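Local coordinates for lipopolysaccharide biosynthesis protein wbpB (PDB 3O9Z) that probably oxidises a nucleotide-linked sugar with NAD on the way to a diacetamido-mannuronic acid of lipopolysaccharide, 2-oxoglutarate taking up the hydride, at residues 123-135 and 272-284. Sequence-based numbering, arbitrary orientation.
With NAD (nicotinamide-adenine-dinucleotide), chain E.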
ATOM      1  N   GLY A 123       7.822   9.666 -32.815  1.00 17.30           N
ATOM      2  CA  GLY A 123       6.916  10.648 -33.421  1.00 17.29           C
ATOM      3  C   GLY A 123       5.815  11.222 -32.580  1.00 20.08           C
ATOM      4  O   GLY A 123       4.910  11.876 -33.079  1.00 20.30           O
ATOM      5  N   ARG A 124       5.918  11.045 -31.257  1.00 16.56           N
ATOM      6  CA  ARG A 124       4.898  11.595 -30.366  0.50 16.51           C
ATOM      7  C   ARG A 124       5.492  12.777 -29.599  1.00 17.28           C
ATOM      8  O   ARG A 124       6.721  13.022 -29.668  1.00 19.16           O
ATOM      9  CB  ARG A 124       4.454  10.529 -29.350  0.50 17.75           C
ATOM     10  CG  ARG A 124       4.037   9.236 -30.025  0.50 16.46           C
ATOM     11  CD  ARG A 124       2.853   9.434 -30.930  0.50 10.78           C
ATOM     12  NE  ARG A 124       2.513   8.175 -31.596  0.50 10.34           N
ATOM     13  CZ  ARG A 124       1.415   7.931 -32.305  0.50  8.58           C
ATOM     14  NH1 ARG A 124       1.269   6.768 -32.935  0.50  9.05           N
ATOM     15  NH2 ARG A 124       0.540   8.919 -32.493  0.50 10.63           N
ATOM     16  N   ARG A 125       4.607  13.465 -28.875  1.00 19.04           N
ATOM     17  CA  ARG A 125       4.980  14.690 -28.127  1.00 15.64           C
ATOM     18  C   ARG A 125       4.639  14.619 -26.639  1.00 19.10           C
ATOM     19  O   ARG A 125       3.616  14.034 -26.242  1.00 17.88           O
ATOM     20  CB  ARG A 125       4.293  15.901 -28.732  1.00 17.76           C
ATOM     21  CG  ARG A 125       4.812  16.223 -30.180  1.00 19.10           C
ATOM     22  CD  ARG A 125       6.298  16.577 -30.242  1.00 18.45           C
ATOM     23  NE  ARG A 125       6.669  17.672 -29.338  1.00 18.00           N
ATOM     24  CZ  ARG A 125       6.394  18.956 -29.522  1.00 25.24           C
ATOM     25  NH1 ARG A 125       6.788  19.848 -28.612  1.00 20.59           N
ATOM     26  NH2 ARG A 125       5.781  19.379 -30.615  1.00 27.67           N
ATOM     27  N   VAL A 126       5.458  15.337 -25.874  1.00 17.62           N
ATOM     28  CA  VAL A 126       5.315  15.479 -24.419  1.00 17.98           C
ATOM     29  C   VAL A 126       4.935  16.900 -24.076  1.00 18.28           C
ATOM     30  O   VAL A 126       5.710  17.814 -24.410  1.00 16.80           O
ATOM     31  CB  VAL A 126       6.630  15.137 -23.759  1.00 16.37           C
ATOM     32  CG1 VAL A 126       6.455  15.177 -22.214  1.00 19.71           C
ATOM     33  CG2 VAL A 126       7.131  13.764 -24.250  1.00 18.63           C
ATOM     34  N   TYR A 127       3.816  17.088 -23.372  1.00 17.56           N
ATOM     35  CA  TYR A 127       3.373  18.372 -22.854  1.00 17.70           C
ATOM     36  C   TYR A 127       3.105  18.433 -21.361  1.00 20.45           C
ATOM     37  O   TYR A 127       3.077  17.390 -20.726  1.00 18.04           O
ATOM     38  CB  TYR A 127       2.131  18.831 -23.566  1.00 19.66           C
ATOM     39  CG  TYR A 127       2.340  18.912 -25.067  1.00 20.14           C
ATOM     40  CD1 TYR A 127       3.056  19.962 -25.599  1.00 22.73           C
ATOM     41  CD2 TYR A 127       1.864  17.931 -25.920  1.00 23.95           C
ATOM     42  CE1 TYR A 127       3.272  20.063 -26.967  1.00 26.42           C
ATOM     43  CE2 TYR A 127       2.052  18.034 -27.313  1.00 26.63           C
ATOM     44  CZ  TYR A 127       2.763  19.112 -27.811  1.00 29.43           C
ATOM     45  OH  TYR A 127       2.995  19.245 -29.169  1.00 27.45           O
ATOM     46  N   THR A 128       3.029  19.639 -20.806  1.00 19.30           N
ATOM     47  CA  THR A 128       2.918  19.777 -19.352  1.00 18.91           C
ATOM     48  C   THR A 128       1.924  20.850 -18.925  1.00 15.35           C
ATOM     49  O   THR A 128       1.555  21.778 -19.652  1.00 18.76           O
ATOM     50  CB  THR A 128       4.314  19.933 -18.704  1.00 20.97           C
ATOM     51  OG1 THR A 128       4.280  19.795 -17.270  1.00 20.80           O
ATOM     52  CG2 THR A 128       4.882  21.279 -19.058  1.00 21.04           C
ATOM     53  N   VAL A 129       1.413  20.708 -17.701  1.00 15.65           N
ATOM     54  CA  VAL A 129       0.482  21.686 -17.131  1.00 15.81           C
ATOM     55  C   VAL A 129       1.276  22.751 -16.353  1.00 18.69           C
ATOM     56  O   VAL A 129       1.856  22.481 -15.295  1.00 18.75           O
ATOM     57  CB  VAL A 129      -0.519  21.004 -16.162  1.00 18.01           C
ATOM     58  CG1 VAL A 129      -1.482  22.018 -15.504  1.00 20.18           C
ATOM     59  CG2 VAL A 129      -1.277  19.934 -16.907  1.00 18.30           C
ATOM     60  N   LEU A 130       1.308  23.952 -16.916  1.00 18.57           N
ATOM     61  CA  LEU A 130       1.925  25.094 -16.240  1.00 18.26           C
ATOM     62  C   LEU A 130       0.886  26.203 -16.263  1.00 18.46           C
ATOM     63  O   LEU A 130       0.887  27.061 -17.147  1.00 17.13           O
ATOM     64  CB  LEU A 130       3.202  25.551 -16.975  1.00 18.97           C
ATOM     65  CG  LEU A 130       4.351  24.571 -16.760  1.00 18.65           C
ATOM     66  CD1 LEU A 130       5.415  24.637 -17.881  1.00 21.22           C
ATOM     67  CD2 LEU A 130       4.943  24.672 -15.371  1.00 19.66           C
ATOM     68  N   GLN A 131      -0.092  26.178 -15.363  1.00 17.23           N
ATOM     69  CA  GLN A 131      -1.207  27.098 -15.537  1.00 16.76           C
ATOM     70  C   GLN A 131      -0.853  28.553 -15.352  1.00 16.25           C
ATOM     71  O   GLN A 131      -1.650  29.390 -15.745  1.00 17.31           O
ATOM     72  CB  GLN A 131      -2.384  26.684 -14.640  1.00 19.32           C
ATOM     73  CG  GLN A 131      -2.236  27.016 -13.172  1.00 21.42           C
ATOM     74  CD  GLN A 131      -1.878  25.832 -12.289  1.00 18.76           C
ATOM     75  OE1 GLN A 131      -2.365  25.747 -11.145  1.00 20.50           O
ATOM     76  NE2 GLN A 131      -1.112  24.883 -12.805  1.00 15.60           N
ATOM     77  N   LEU A 132       0.270  28.877 -14.711  1.00 16.58           N
ATOM     78  CA  LEU A 132       0.602  30.305 -14.645  1.00 16.96           C
ATOM     79  C   LEU A 132       0.791  30.926 -16.030  1.00 17.04           C
ATOM     80  O   LEU A 132       0.568  32.134 -16.219  1.00 17.34           O
ATOM     81  CB  LEU A 132       1.821  30.544 -13.751  1.00 16.90           C
ATOM     82  CG  LEU A 132       1.629  30.245 -12.266  1.00 15.65           C
ATOM     83  CD1 LEU A 132       2.877  30.697 -11.501  1.00 15.42           C
ATOM     84  CD2 LEU A 132       0.404  30.949 -11.773  1.00 17.38           C
ATOM     85  N   ARG A 133       1.181  30.113 -17.011  1.00 16.84           N
ATOM     86  CA  ARG A 133       1.374  30.657 -18.365  1.00 16.98           C
ATOM     87  C   ARG A 133       0.064  30.998 -19.070  1.00 20.20           C
ATOM     88  O   ARG A 133       0.082  31.621 -20.142  1.00 21.30           O
ATOM     89  CB  ARG A 133       2.205  29.718 -19.238  1.00 19.68           C
ATOM     90  CG  ARG A 133       3.593  29.473 -18.704  1.00 17.63           C
ATOM     91  CD  ARG A 133       4.411  28.724 -19.730  1.00 19.09           C
ATOM     92  NE  ARG A 133       5.755  28.397 -19.291  1.00 18.08           N
ATOM     93  CZ  ARG A 133       6.779  28.288 -20.122  1.00 18.08           C
ATOM     94  NH1 ARG A 133       6.609  28.511 -21.425  1.00 20.94           N
ATOM     95  NH2 ARG A 133       7.973  27.940 -19.667  1.00 17.65           N
ATOM     96  N   VAL A 134      -1.068  30.593 -18.498  1.00 18.22           N
ATOM     97  CA  VAL A 134      -2.361  31.037 -19.011  1.00 19.56           C
ATOM     98  C   VAL A 134      -3.109  31.946 -18.035  1.00 20.13           C
ATOM     99  O   VAL A 134      -4.276  32.302 -18.228  1.00 20.45           O
ATOM    100  CB  VAL A 134      -3.229  29.825 -19.490  1.00 18.37           C
ATOM    101  CG1 VAL A 134      -2.445  29.041 -20.534  1.00 20.68           C
ATOM    102  CG2 VAL A 134      -3.600  28.908 -18.300  1.00 20.86           C
ATOM    103  N   HIS A 135      -2.450  32.326 -16.942  1.00 21.40           N
ATOM    104  CA  HIS A 135      -3.098  33.238 -16.015  1.00 19.46           C
ATOM    105  C   HIS A 135      -3.226  34.626 -16.617  1.00 21.12           C
ATOM    106  O   HIS A 135      -2.225  35.194 -17.020  1.00 18.94           O
ATOM    107  CB  HIS A 135      -2.270  33.316 -14.730  1.00 19.52           C
ATOM    108  CG  HIS A 135      -2.990  33.979 -13.595  1.00 19.48           C
ATOM    109  ND1 HIS A 135      -3.388  35.297 -13.628  1.00 20.98           N
ATOM    110  CD2 HIS A 135      -3.418  33.490 -12.406  1.00 21.05           C
ATOM    111  CE1 HIS A 135      -3.997  35.603 -12.493  1.00 25.12           C
ATOM    112  NE2 HIS A 135      -4.031  34.522 -11.737  1.00 22.22           N
ATOM    113  N   LYS A 272      -5.188  24.551 -24.949  1.00 26.85           N
ATOM    114  CA  LYS A 272      -3.990  24.963 -25.675  1.00 24.42           C
ATOM    115  C   LYS A 272      -3.205  23.774 -26.171  1.00 28.00           C
ATOM    116  O   LYS A 272      -2.667  23.792 -27.264  1.00 24.77           O
ATOM    117  CB  LYS A 272      -3.097  25.809 -24.753  1.00 26.33           C
ATOM    118  CG  LYS A 272      -3.729  27.160 -24.417  1.00 27.99           C
ATOM    119  CD  LYS A 272      -2.713  28.145 -23.846  1.00 33.26           C
ATOM    120  CE  LYS A 272      -1.450  28.264 -24.696  1.00 30.05           C
ATOM    121  NZ  LYS A 272      -1.527  29.381 -25.694  1.00 35.19           N
ATOM    122  N   THR A 273      -3.163  22.711 -25.375  1.00 20.38           N
ATOM    123  CA  THR A 273      -2.359  21.557 -25.717  1.00 23.18           C
ATOM    124  C   THR A 273      -2.961  20.956 -26.985  1.00 23.72           C
ATOM    125  O   THR A 273      -2.255  20.583 -27.912  1.00 25.85           O
ATOM    126  CB  THR A 273      -2.337  20.562 -24.534  1.00 18.77           C
ATOM    127  OG1 THR A 273      -1.806  21.273 -23.387  1.00 23.23           O
ATOM    128  CG2 THR A 273      -1.440  19.375 -24.845  1.00 21.66           C
ATOM    129  N   LEU A 274      -4.282  20.841 -27.003  1.00 26.41           N
ATOM    130  CA  LEU A 274      -4.927  20.097 -28.081  1.00 25.39           C
ATOM    131  C   LEU A 274      -4.895  20.965 -29.329  1.00 29.05           C
ATOM    132  O   LEU A 274      -5.018  20.464 -30.441  1.00 29.19           O
ATOM    133  CB  LEU A 274      -6.375  19.798 -27.726  1.00 26.87           C
ATOM    134  CG  LEU A 274      -6.585  18.785 -26.591  1.00 27.30           C
ATOM    135  CD1 LEU A 274      -8.062  18.508 -26.544  1.00 26.63           C
ATOM    136  CD2 LEU A 274      -5.791  17.505 -26.769  1.00 30.73           C
ATOM    137  N   ALA A 275      -4.730  22.265 -29.119  1.00 28.08           N
ATOM    138  CA  ALA A 275      -4.650  23.187 -30.249  1.00 30.53           C
ATOM    139  C   ALA A 275      -3.240  23.377 -30.772  1.00 29.59           C
ATOM    140  O   ALA A 275      -3.041  24.114 -31.733  1.00 32.69           O
ATOM    141  CB  ALA A 275      -5.278  24.515 -29.902  1.00 27.08           C
ATOM    142  N   GLY A 276      -2.282  22.630 -30.244  1.00 29.20           N
ATOM    143  CA  GLY A 276      -0.909  22.673 -30.747  1.00 28.71           C
ATOM    144  C   GLY A 276      -0.127  23.798 -30.095  1.00 29.74           C
ATOM    145  O   GLY A 276       0.957  24.144 -30.545  1.00 32.03           O
ATOM    146  N   GLU A 277      -0.650  24.340 -29.004  1.00 27.83           N
ATOM    147  CA  GLU A 277      -0.012  25.487 -28.366  1.00 29.08           C
ATOM    148  C   GLU A 277       0.462  25.112 -26.976  1.00 25.92           C
ATOM    149  O   GLU A 277       0.591  25.987 -26.118  1.00 28.95           O
ATOM    150  CB  GLU A 277      -1.014  26.619 -28.216  1.00 26.98           C
ATOM    151  CG  GLU A 277      -1.454  27.255 -29.536  1.00 35.59           C
ATOM    152  CD  GLU A 277      -2.565  28.268 -29.343  1.00 34.83           C
ATOM    153  OE1 GLU A 277      -2.701  28.846 -28.239  1.00 37.89           O
ATOM    154  OE2 GLU A 277      -3.340  28.487 -30.296  1.00 43.44           O
ATOM    155  N   GLY A 278       0.716  23.820 -26.778  1.00 27.27           N
ATOM    156  CA  GLY A 278       1.021  23.294 -25.452  1.00 26.52           C
ATOM    157  C   GLY A 278       2.437  23.620 -25.029  1.00 26.80           C
ATOM    158  O   GLY A 278       3.249  24.129 -25.811  1.00 25.75           O
ATOM    159  N   PHE A 279       2.724  23.357 -23.764  1.00 22.09           N
ATOM    160  CA  PHE A 279       4.048  23.592 -23.222  1.00 20.06           C
ATOM    161  C   PHE A 279       4.861  22.321 -23.250  1.00 22.60           C
ATOM    162  O   PHE A 279       4.588  21.391 -22.472  1.00 21.53           O
ATOM    163  CB  PHE A 279       3.922  24.171 -21.802  1.00 21.70           C
ATOM    164  CG  PHE A 279       2.912  25.269 -21.733  1.00 16.97           C
ATOM    165  CD1 PHE A 279       3.096  26.440 -22.479  1.00 23.16           C
ATOM    166  CD2 PHE A 279       1.776  25.148 -20.963  1.00 20.35           C
ATOM    167  CE1 PHE A 279       2.150  27.443 -22.479  1.00 18.91           C
ATOM    168  CE2 PHE A 279       0.809  26.144 -20.972  1.00 17.20           C
ATOM    169  CZ  PHE A 279       1.009  27.330 -21.725  1.00 24.70           C
ATOM    170  N   GLY A 280       5.826  22.243 -24.157  1.00 17.88           N
ATOM    171  CA  GLY A 280       6.593  21.045 -24.380  1.00 19.69           C
ATOM    172  C   GLY A 280       7.916  20.983 -23.654  1.00 16.20           C
ATOM    173  O   GLY A 280       8.141  21.804 -22.721  1.00 17.83           O
ATOM    174  N   LEU A 281       8.777  20.038 -24.009  1.00 18.21           N
ATOM    175  CA  LEU A 281      10.050  19.837 -23.377  1.00 17.63           C
ATOM    176  C   LEU A 281      10.865  21.124 -23.428  1.00 19.31           C
ATOM    177  O   LEU A 281      11.535  21.467 -22.462  1.00 20.68           O
ATOM    178  CB  LEU A 281      10.824  18.685 -24.045  1.00 19.71           C
ATOM    179  CG  LEU A 281      10.058  17.359 -23.969  1.00 23.80           C
ATOM    180  CD1 LEU A 281      10.696  16.263 -24.860  1.00 21.28           C
ATOM    181  CD2 LEU A 281      10.122  16.873 -22.545  1.00 22.29           C
ATOM    182  N   ASP A 282      10.889  21.752 -24.596  1.00 20.07           N
ATOM    183  CA  ASP A 282      11.716  22.952 -24.742  1.00 20.24           C
ATOM    184  C   ASP A 282      11.250  24.073 -23.804  1.00 17.73           C
ATOM    185  O   ASP A 282      12.103  24.826 -23.316  1.00 19.27           O
ATOM    186  CB  ASP A 282      11.685  23.468 -26.182  1.00 22.47           C
ATOM    187  CG  ASP A 282      12.402  22.541 -27.151  1.00 28.34           C
ATOM    188  OD1 ASP A 282      13.146  21.630 -26.730  1.00 31.54           O
ATOM    189  OD2 ASP A 282      12.233  22.789 -28.361  1.00 37.12           O
ATOM    190  N   GLU A 283       9.946  24.258 -23.628  1.00 17.24           N
ATOM    191  CA  GLU A 283       9.368  25.263 -22.737  1.00 17.58           C
ATOM    192  C   GLU A 283       9.649  24.929 -21.276  1.00 17.25           C
ATOM    193  O   GLU A 283       9.992  25.803 -20.483  1.00 17.09           O
ATOM    194  CB  GLU A 283       7.869  25.416 -22.947  1.00 20.09           C
ATOM    195  CG  GLU A 283       7.499  26.185 -24.211  1.00 22.61           C
ATOM    196  CD  GLU A 283       7.636  25.366 -25.490  1.00 34.95           C
ATOM    197  OE1 GLU A 283       7.879  25.986 -26.550  1.00 32.68           O
ATOM    198  OE2 GLU A 283       7.523  24.117 -25.478  1.00 27.03           O
ATOM    199  N   ALA A 284       9.558  23.653 -20.922  1.00 16.34           N
ATOM    200  CA  ALA A 284       9.639  23.273 -19.499  1.00 15.63           C
ATOM    201  C   ALA A 284      11.058  23.120 -18.971  1.00 15.93           C
ATOM    202  O   ALA A 284      11.350  23.085 -17.747  1.00 14.88           O
ATOM    203  CB  ALA A 284       8.876  21.921 -19.325  1.00 17.53           C
TER
HETATM  204  PA  NAD E 311      -1.987  13.117  -4.376  1.00 11.84           P
HETATM  205  O1A NAD E 311      -3.266  13.684  -3.888  1.00 11.46           O
HETATM  206  O2A NAD E 311      -0.962  12.470  -3.431  1.00 12.36           O
HETATM  207  O5B NAD E 311      -2.497  12.080  -5.453  1.00 12.69           O
HETATM  208  C5B NAD E 311      -1.491  11.306  -6.046  1.00 15.17           C
HETATM  209  C4B NAD E 311      -2.161  10.074  -6.703  1.00 12.36           C
HETATM  210  O4B NAD E 311      -1.202   9.328  -7.497  1.00 11.61           O
HETATM  211  C3B NAD E 311      -2.610   9.100  -5.579  1.00 10.34           C
HETATM  212  O3B NAD E 311      -4.015   8.789  -5.683  1.00 12.53           O
HETATM  213  C2B NAD E 311      -1.694   7.874  -5.737  1.00 11.97           C
HETATM  214  O2B NAD E 311      -2.290   6.623  -5.363  1.00 13.43           O
HETATM  215  C1B NAD E 311      -1.506   7.944  -7.281  1.00 11.39           C
HETATM  216  N9A NAD E 311      -0.338   7.126  -7.700  1.00 11.89           N
HETATM  217  C8A NAD E 311       0.761   6.639  -7.061  1.00 11.69           C
HETATM  218  N7A NAD E 311       1.500   5.900  -7.887  1.00 13.80           N
HETATM  219  C5A NAD E 311       0.828   5.821  -9.081  1.00 10.43           C
HETATM  220  C6A NAD E 311       1.067   5.167 -10.348  1.00 10.47           C
HETATM  221  N6A NAD E 311       2.164   4.365 -10.512  1.00 14.66           N
HETATM  222  N1A NAD E 311       0.124   5.420 -11.248  1.00 11.88           N
HETATM  223  C2A NAD E 311      -0.969   6.167 -11.171  1.00 11.41           C
HETATM  224  N3A NAD E 311      -1.230   6.768  -9.982  1.00 13.38           N
HETATM  225  C4A NAD E 311      -0.331   6.611  -9.003  1.00 12.47           C
HETATM  226  O3  NAD E 311      -1.205  14.253  -5.187  1.00 10.71           O
HETATM  227  PN  NAD E 311      -1.708  15.446  -6.062  1.00 12.08           P
HETATM  228  O1N NAD E 311      -1.675  16.719  -5.217  1.00 12.81           O
HETATM  229  O2N NAD E 311      -2.980  15.075  -6.772  1.00 13.82           O
HETATM  230  O5D NAD E 311      -0.488  15.687  -7.066  1.00 10.75           O
HETATM  231  C5D NAD E 311      -0.558  14.897  -8.226  1.00 11.51           C
HETATM  232  C4D NAD E 311       0.356  15.583  -9.258  1.00 10.98           C
HETATM  233  O4D NAD E 311      -0.317  16.815  -9.603  1.00 12.18           O
HETATM  234  C3D NAD E 311       1.772  15.939  -8.782  1.00 12.28           C
HETATM  235  O3D NAD E 311       2.622  15.880  -9.971  1.00 12.88           O
HETATM  236  C2D NAD E 311       1.602  17.420  -8.407  1.00 12.04           C
HETATM  237  O2D NAD E 311       2.805  18.157  -8.555  1.00 13.63           O
HETATM  238  C1D NAD E 311       0.513  17.961  -9.342  1.00 13.46           C
HETATM  239  N1N NAD E 311      -0.234  19.082  -8.773  1.00 12.41           N
HETATM  240  C2N NAD E 311      -0.416  20.168  -9.493  1.00 13.84           C
HETATM  241  C3N NAD E 311      -1.117  21.280  -9.073  1.00 15.37           C
HETATM  242  C7N NAD E 311      -1.150  22.429  -9.996  1.00 18.35           C
HETATM  243  O7N NAD E 311      -0.985  22.294 -11.227  1.00 19.80           O
HETATM  244  N7N NAD E 311      -1.501  23.575  -9.424  1.00 18.69           N
HETATM  245  C4N NAD E 311      -1.691  21.226  -7.796  1.00 18.08           C
HETATM  246  C5N NAD E 311      -1.555  20.028  -7.092  1.00 16.09           C
HETATM  247  C6N NAD E 311      -0.838  18.940  -7.584  1.00 13.61           C
HETATM  248  O   HOH W   1       7.404  18.489 -26.226  1.00 20.36           O
HETATM  249  O   HOH W   2       6.598  22.765 -27.750  1.00 43.06           O
HETATM  250  O   HOH W   3       0.800  21.909 -22.242  1.00 19.90           O
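F279 O is held by T128 N at 2.9 Å, though the bond is bent to 132° at the hydrogen, and Y127 CA adds a CA-H...O contact at 3.3 Å. Within the chain 279-280 is one of the two edge strands of the Rossmann-fold sheet; it runs antiparallel to 126-128, whose other neighbour, 98-101, is parallel. The pairing is loose, and water supplements it: one molecule donates to T128 O and T273 OG1 while accepting from F279 N, and another joins V126 O to L281 N and R125 NH1.

From this strand, the F279 ring reaches into the bend between T128 and V134. With CG anti to its carbonyl carbon (chi1 -46°), it presents one face to R133 CD, a CH-pi contact 4.0 Å from the ring centroid, and its edge to V134 CG1. The extended R133 chain carries its guanidinium across E283, where NH2 gives E283 O a weak hydrogen bond of 3.1 Å; NE forms a salt bridge with D190 of helix 186-196. With an alanine here, CD and the guanidinium are gone; the F279 face would probably lose its CH-pi cover, E283 O its weak donor and D190 its charged mate.

On the same 3-10 segment, Q131 reads the nicotinamide carboxamide of NAD through two nearly straight bonds: OE1 accepts from N7N at 2.9 Å, and NE2 donates to O7N at 3.0 Å, 166° at the hydrogen.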